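Local coordinates for protein chitooligosaccharide oxidase (Gibberella zeae, PDB 6Y0R) that oxidises the C1 hydroxyl of chitooligosaccharides to lactones, passing the electrons through a bicovalently bound FAD to molecular oxygen, which becomes hydrogen peroxide, at residues K47-A52 with L112-S117; T51-R56 with G92-T97. One frame throughout, in Å; residues are numbered along the deposited sequence.

Interaction 1: K47-A52 with L112-S117; sequences KEDGTA and LDRMYS
Three carboxylates gather round one guanidinium here: Arg-114 meets Asp-49 and, at longer range, Glu-48 across the contact, while also holding its own neighbour Asp-113. The grip on Asp-49 is end-on and two-pronged, one nitrogen to each oxygen. NH2 of Arg-114 reaches OD1 of Asp-49 at 2.9 Å, almost straight at 165°, and NH1 of Arg-114 reaches OD2 of Asp-49 at 3.2 Å on its syn lone pair. The fit is skewed, since carboxylate and guanidinium planes stand 50° apart. A bend at chi2 (-53°) turns the arginine chain so that the same NH2 also donates to OD1 of Asp-113, 2.8 Å away. Glu-48 adds charge alone: its OE2 lies 3.8 Å from NH1 of Arg-114, well out of the guanidinium plane, so the attraction is one of charge and not a hydrogen bond.

OD1 of Asp-49 and OD1 of Asp-113 come within 4.4 Å of each other, and the shared arginine, together with a water touching Asp-49 OD1 and Asp-113 OD2, probably offsets their repulsion. Arg-133 supplies Asp-113 with a second positive partner. The contact thus ties helix 44-50, through Glu-48 and Asp-49, to the type I turn of Leu-112 to Met-115, which leads from strand 108-111 of the four-stranded mixed sheet towards strand 118-120; Lys-90, at the end of neighbouring strand 87-90, hydrogen-bonds to the carbonyl O of Asp-49.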
# COMPACT_ATOMS: atom_id res chain seq x y z
N LYS A 47 -13.83 -8.35 -19.02
CA LYS A 47 -14.54 -7.99 -17.76
C LYS A 47 -13.78 -8.57 -16.56
O LYS A 47 -13.66 -7.87 -15.55
CB LYS A 47 -15.99 -8.45 -17.78
CG LYS A 47 -16.82 -7.75 -18.85
CD LYS A 47 -18.27 -7.60 -18.49
CE LYS A 47 -19.06 -6.91 -19.59
NZ LYS A 47 -20.17 -7.76 -20.07
N GLU A 48 -13.28 -9.79 -16.68
CA GLU A 48 -12.54 -10.46 -15.57
C GLU A 48 -11.26 -9.66 -15.21
O GLU A 48 -11.00 -9.45 -14.01
CB GLU A 48 -12.25 -11.89 -16.02
CG GLU A 48 -11.48 -12.70 -15.02
CD GLU A 48 -11.30 -14.15 -15.41
OE1 GLU A 48 -12.00 -14.98 -14.82
OE2 GLU A 48 -10.48 -14.44 -16.30
N ASP A 49 -10.49 -9.21 -16.19
CA ASP A 49 -9.21 -8.49 -15.96
C ASP A 49 -9.41 -6.97 -15.91
O ASP A 49 -8.52 -6.27 -15.40
CB ASP A 49 -8.19 -8.86 -17.04
CG ASP A 49 -7.91 -10.35 -17.06
OD1 ASP A 49 -7.86 -10.95 -15.96
OD2 ASP A 49 -7.70 -10.90 -18.17
N GLY A 50 -10.51 -6.47 -16.47
CA GLY A 50 -10.66 -5.05 -16.84
C GLY A 50 -11.69 -4.33 -16.01
O GLY A 50 -12.07 -3.22 -16.41
N THR A 51 -12.13 -4.91 -14.89
CA THR A 51 -13.07 -4.26 -13.96
C THR A 51 -12.27 -3.80 -12.75
O THR A 51 -11.77 -4.66 -12.01
CB THR A 51 -14.23 -5.16 -13.54
OG1 THR A 51 -14.88 -5.60 -14.73
CG2 THR A 51 -15.20 -4.41 -12.67
N ALA A 52 -12.14 -2.49 -12.61
CA ALA A 52 -11.33 -1.88 -11.53
C ALA A 52 -11.90 -2.30 -10.18
O ALA A 52 -13.13 -2.48 -10.02
CB ALA A 52 -11.28 -0.40 -11.71
N LEU A 112 -0.89 -8.87 -14.78
CA LEU A 112 0.20 -9.78 -14.32
C LEU A 112 -0.31 -10.91 -13.41
O LEU A 112 0.52 -11.69 -12.96
CB LEU A 112 1.31 -8.99 -13.60
CG LEU A 112 2.00 -7.93 -14.45
CD1 LEU A 112 2.88 -7.03 -13.62
CD2 LEU A 112 2.79 -8.59 -15.58
N ASP A 113 -1.59 -10.98 -13.10
CA ASP A 113 -2.08 -11.91 -12.05
C ASP A 113 -2.07 -13.37 -12.52
O ASP A 113 -2.33 -14.23 -11.65
CB ASP A 113 -3.42 -11.52 -11.43
CG ASP A 113 -4.68 -11.66 -12.27
OD1 ASP A 113 -4.58 -12.22 -13.40
OD2 ASP A 113 -5.75 -11.18 -11.81
N ARG A 114 -1.69 -13.68 -13.77
CA ARG A 114 -1.43 -15.10 -14.16
C ARG A 114 -0.05 -15.54 -13.68
O ARG A 114 0.27 -16.76 -13.73
CB ARG A 114 -1.55 -15.30 -15.68
CG ARG A 114 -2.82 -14.80 -16.32
CD ARG A 114 -4.12 -15.28 -15.72
NE ARG A 114 -5.24 -15.09 -16.63
CZ ARG A 114 -6.00 -14.01 -16.67
NH1 ARG A 114 -6.98 -13.92 -17.55
NH2 ARG A 114 -5.79 -12.99 -15.83
N MET A 115 0.82 -14.60 -13.30
CA MET A 115 2.20 -14.88 -12.89
C MET A 115 2.31 -14.65 -11.37
O MET A 115 2.48 -13.50 -10.94
CB MET A 115 3.16 -14.02 -13.70
CG MET A 115 3.34 -14.55 -15.10
SD MET A 115 4.56 -13.53 -16.01
CE MET A 115 3.50 -12.13 -16.27
N TYR A 116 2.22 -15.73 -10.59
CA TYR A 116 2.06 -15.63 -9.12
C TYR A 116 3.03 -16.59 -8.43
O TYR A 116 2.81 -16.94 -7.27
CB TYR A 116 0.59 -15.82 -8.73
CG TYR A 116 -0.08 -17.09 -9.22
CD1 TYR A 116 0.14 -18.29 -8.58
CD2 TYR A 116 -0.98 -17.05 -10.26
CE1 TYR A 116 -0.47 -19.46 -9.02
CE2 TYR A 116 -1.60 -18.20 -10.72
CZ TYR A 116 -1.34 -19.40 -10.09
OH TYR A 116 -2.00 -20.51 -10.54
N SER A 117 4.15 -16.92 -9.09
CA SER A 117 5.17 -17.85 -8.56
C SER A 117 5.79 -17.27 -7.29
O SER A 117 6.17 -16.08 -7.28
CB SER A 117 6.24 -18.11 -9.61
OG SER A 117 7.31 -18.81 -9.02
O HOH W 1 -7.94 -11.19 -13.34

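Interaction 2: T51-R56 with G92-T97; sequences TAYNLR and GGHSYT. With FAD (flavin-adenine dinucleotide), chain B.
His-94, in the FAD-binding loop 92-97 of this PCMH-type fold, is overlaid by Tyr-53 from the loop 51-56. ND1 of His-94 is joined to the C8M methyl carbon of FAD by a 1.5 Å covalent bond, the histidyl half of a linkage whose other half, by similarity, is Cys-154. With CG of Tyr-53 anti to its own backbone nitrogen (chi1 169°), the phenol reaches across the imidazole, and CE1 of Tyr-53 comes to 3.5 Å from CE1 of His-94. The two rings are tilted by 32°, too oblique for a stack, yet each presents a face to the other. The other flank of the phenol meets the cofactor, CE2 of Tyr-53 lying 3.5 Å from C8M of FAD. NE2 of His-94 is held by Tyr-333, which should help fix the imidazole's rotation.

Along the same loop, backbone N-H groups meet the pyrophosphate: Gly-92 to O1P, Gly-93 to O2A, His-94 to O2P and Ser-95 to O1A. Gly-93 takes a positive phi. A water accepts from N of Tyr-53 and donates to O of Gly-93. CE1 of Tyr-96 lies 3.7 Å from C9 of FAD, while its hydroxyl bonds to Gln-406.

Asn-54 works with both ends of its amide, which the anti placement of CG (chi1 -168°) carries over to Tyr-96. OD1 accepts from the backbone nitrogen of Arg-56, closing an Asx turn, and ND2 of Asn-54 donates to the carbonyl O of Tyr-96 at 2.9 Å and 173°, the acceptor lying in the amide plane.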
# COMPACT_ATOMS: atom_id res chain seq x y z
N THR A 51 -12.13 -4.91 -14.89
CA THR A 51 -13.07 -4.26 -13.96
C THR A 51 -12.27 -3.80 -12.75
O THR A 51 -11.77 -4.66 -12.01
CB THR A 51 -14.23 -5.16 -13.54
OG1 THR A 51 -14.88 -5.60 -14.73
CG2 THR A 51 -15.20 -4.41 -12.67
N ALA A 52 -12.14 -2.49 -12.61
CA ALA A 52 -11.33 -1.88 -11.53
C ALA A 52 -11.90 -2.30 -10.18
O ALA A 52 -13.13 -2.48 -10.02
CB ALA A 52 -11.28 -0.40 -11.71
N TYR A 53 -11.01 -2.49 -9.21
CA TYR A 53 -11.41 -2.84 -7.83
C TYR A 53 -12.40 -1.80 -7.31
O TYR A 53 -13.46 -2.13 -6.76
CB TYR A 53 -10.15 -2.83 -6.95
CG TYR A 53 -10.46 -2.92 -5.49
CD1 TYR A 53 -10.99 -4.07 -4.96
CD2 TYR A 53 -10.19 -1.87 -4.63
CE1 TYR A 53 -11.30 -4.18 -3.62
CE2 TYR A 53 -10.49 -1.97 -3.28
CZ TYR A 53 -11.05 -3.11 -2.78
OH TYR A 53 -11.31 -3.25 -1.44
N ASN A 54 -12.07 -0.52 -7.45
CA ASN A 54 -12.92 0.57 -6.96
C ASN A 54 -14.03 0.86 -7.99
O ASN A 54 -13.71 1.31 -9.08
CB ASN A 54 -12.16 1.87 -6.65
CG ASN A 54 -12.97 2.89 -5.89
OD1 ASN A 54 -14.20 2.75 -5.72
ND2 ASN A 54 -12.29 3.89 -5.34
N LEU A 55 -15.27 0.54 -7.65
CA LEU A 55 -16.46 0.75 -8.54
C LEU A 55 -16.67 2.24 -8.80
O LEU A 55 -17.33 2.60 -9.83
CB LEU A 55 -17.66 0.10 -7.85
CG LEU A 55 -17.52 -1.42 -7.67
CD1 LEU A 55 -18.68 -2.01 -6.87
CD2 LEU A 55 -17.39 -2.10 -9.01
N ARG A 56 -16.10 3.12 -7.98
CA ARG A 56 -16.17 4.57 -8.25
C ARG A 56 -15.32 4.97 -9.47
O ARG A 56 -15.59 6.05 -10.04
CB ARG A 56 -15.73 5.36 -7.02
CG ARG A 56 -16.04 6.84 -7.09
CD ARG A 56 -15.66 7.55 -5.83
NE ARG A 56 -14.19 7.64 -5.63
CZ ARG A 56 -13.41 8.54 -6.19
NH1 ARG A 56 -12.11 8.55 -5.90
NH2 ARG A 56 -13.88 9.42 -7.07
N GLY A 92 -2.33 -6.91 -8.48
CA GLY A 92 -3.52 -7.34 -7.75
C GLY A 92 -4.71 -6.44 -8.02
O GLY A 92 -5.82 -6.80 -7.62
N GLY A 93 -4.52 -5.28 -8.66
CA GLY A 93 -5.62 -4.36 -8.97
C GLY A 93 -6.26 -3.65 -7.80
O GLY A 93 -7.29 -3.05 -8.00
N HIS A 94 -5.62 -3.62 -6.62
CA HIS A 94 -6.20 -2.98 -5.41
C HIS A 94 -6.01 -1.46 -5.39
O HIS A 94 -6.56 -0.86 -4.47
CB HIS A 94 -5.70 -3.63 -4.11
CG HIS A 94 -6.64 -4.65 -3.61
ND1 HIS A 94 -7.53 -4.43 -2.55
CD2 HIS A 94 -6.85 -5.92 -4.05
CE1 HIS A 94 -8.29 -5.52 -2.44
NE2 HIS A 94 -7.89 -6.45 -3.34
N SER A 95 -5.42 -0.83 -6.42
CA SER A 95 -5.27 0.64 -6.40
C SER A 95 -6.59 1.31 -6.03
O SER A 95 -7.59 1.15 -6.73
CB SER A 95 -4.81 1.19 -7.70
OG SER A 95 -4.63 2.59 -7.60
N TYR A 96 -6.54 2.19 -5.04
CA TYR A 96 -7.74 2.94 -4.62
C TYR A 96 -8.25 3.88 -5.72
O TYR A 96 -9.43 4.30 -5.65
CB TYR A 96 -7.39 3.75 -3.39
CG TYR A 96 -7.17 2.98 -2.12
CD1 TYR A 96 -7.24 1.61 -2.01
CD2 TYR A 96 -7.02 3.71 -0.95
CE1 TYR A 96 -7.14 0.95 -0.79
CE2 TYR A 96 -6.88 3.07 0.27
CZ TYR A 96 -6.98 1.70 0.36
OH TYR A 96 -6.85 1.04 1.58
N THR A 97 -7.38 4.23 -6.67
CA THR A 97 -7.72 5.19 -7.75
C THR A 97 -7.50 4.53 -9.12
O THR A 97 -7.47 5.28 -10.17
CB THR A 97 -6.98 6.50 -7.51
OG1 THR A 97 -5.57 6.25 -7.58
CG2 THR A 97 -7.40 7.17 -6.22
PA FAD B . -2.51 -2.44 -8.73
O1A FAD B . -3.72 -1.62 -8.89
O2A FAD B . -2.30 -3.63 -9.56
O5B FAD B . -1.20 -1.53 -8.86
C5B FAD B . -0.95 -0.43 -7.99
C4B FAD B . 0.06 0.50 -8.63
O4B FAD B . 1.32 -0.20 -8.80
C3B FAD B . -0.27 1.03 -10.04
O3B FAD B . 0.38 2.29 -10.28
C2B FAD B . 0.35 -0.03 -10.94
O2B FAD B . 0.58 0.39 -12.29
C1B FAD B . 1.62 -0.34 -10.19
N9A FAD B . 2.16 -1.67 -10.41
C8A FAD B . 1.59 -2.85 -10.01
N7A FAD B . 2.31 -3.90 -10.36
C5A FAD B . 3.40 -3.37 -11.04
C6A FAD B . 4.51 -3.97 -11.66
N6A FAD B . 4.70 -5.29 -11.64
N1A FAD B . 5.42 -3.17 -12.28
C2A FAD B . 5.17 -1.84 -12.28
N3A FAD B . 4.17 -1.16 -11.71
C4A FAD B . 3.30 -1.99 -11.10
N1 FAD B . -1.67 -1.14 1.94
C2 FAD B . -0.83 -1.28 2.97
O2 FAD B . 0.32 -0.71 2.96
N3 FAD B . -1.20 -2.06 4.03
C4 FAD B . -2.40 -2.73 4.11
O4 FAD B . -2.67 -3.44 5.10
C4X FAD B . -3.30 -2.61 3.03
N5 FAD B . -4.45 -3.29 3.05
C5X FAD B . -5.24 -3.26 1.91
C6 FAD B . -6.43 -4.04 1.87
C7 FAD B . -7.25 -4.01 0.76
C7M FAD B . -8.54 -4.82 0.74
C8 FAD B . -6.86 -3.23 -0.41
C8M FAD B . -7.65 -3.25 -1.70
C9 FAD B . -5.70 -2.44 -0.33
C9A FAD B . -4.89 -2.44 0.81
N10 FAD B . -3.71 -1.68 0.85
C10 FAD B . -2.85 -1.76 1.96
C1' FAD B . -3.32 -0.79 -0.25
C2' FAD B . -2.39 -1.50 -1.23
O2' FAD B . -1.07 -1.59 -0.70
C3' FAD B . -2.38 -0.71 -2.51
O3' FAD B . -3.75 -0.70 -2.99
C4' FAD B . -1.43 -1.34 -3.53
O4' FAD B . -0.91 -0.37 -4.45
C5' FAD B . -2.15 -2.43 -4.27
O5' FAD B . -1.24 -3.19 -5.09
P FAD B . -1.87 -4.04 -6.27
O1P FAD B . -0.76 -4.75 -6.97
O2P FAD B . -3.03 -4.85 -5.82
O3P FAD B . -2.52 -2.86 -7.17
O HOH W 2 -8.19 -1.60 -9.99
O HOH W 3 -9.58 0.48 -8.49
O HOH W 4 -10.57 6.70 -4.30

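Overall arrangement
The segments share Thr-51 and Ala-52, and the contact centres lie 12 Å apart: the chain leaving helix 44-50 goes from interaction 1 directly into interaction 2. Interaction 1 is the more peripheral, partly buried and carried almost wholly by charged side chains, and it joins the helix to a turn beyond strand 108-111. Interaction 2 is buried, nearer the centre of the chain, and mixes aromatic packing, amide and water-mediated bonds with a covalent tie to FAD; its loop follows strand 87-90, next to 108-111 in the same sheet. Both second segments contribute to the FAD pocket, interaction 1 through Leu-112 alone, interaction 2 through Gly-92 to Tyr-96, joined by Tyr-53 from the other segment.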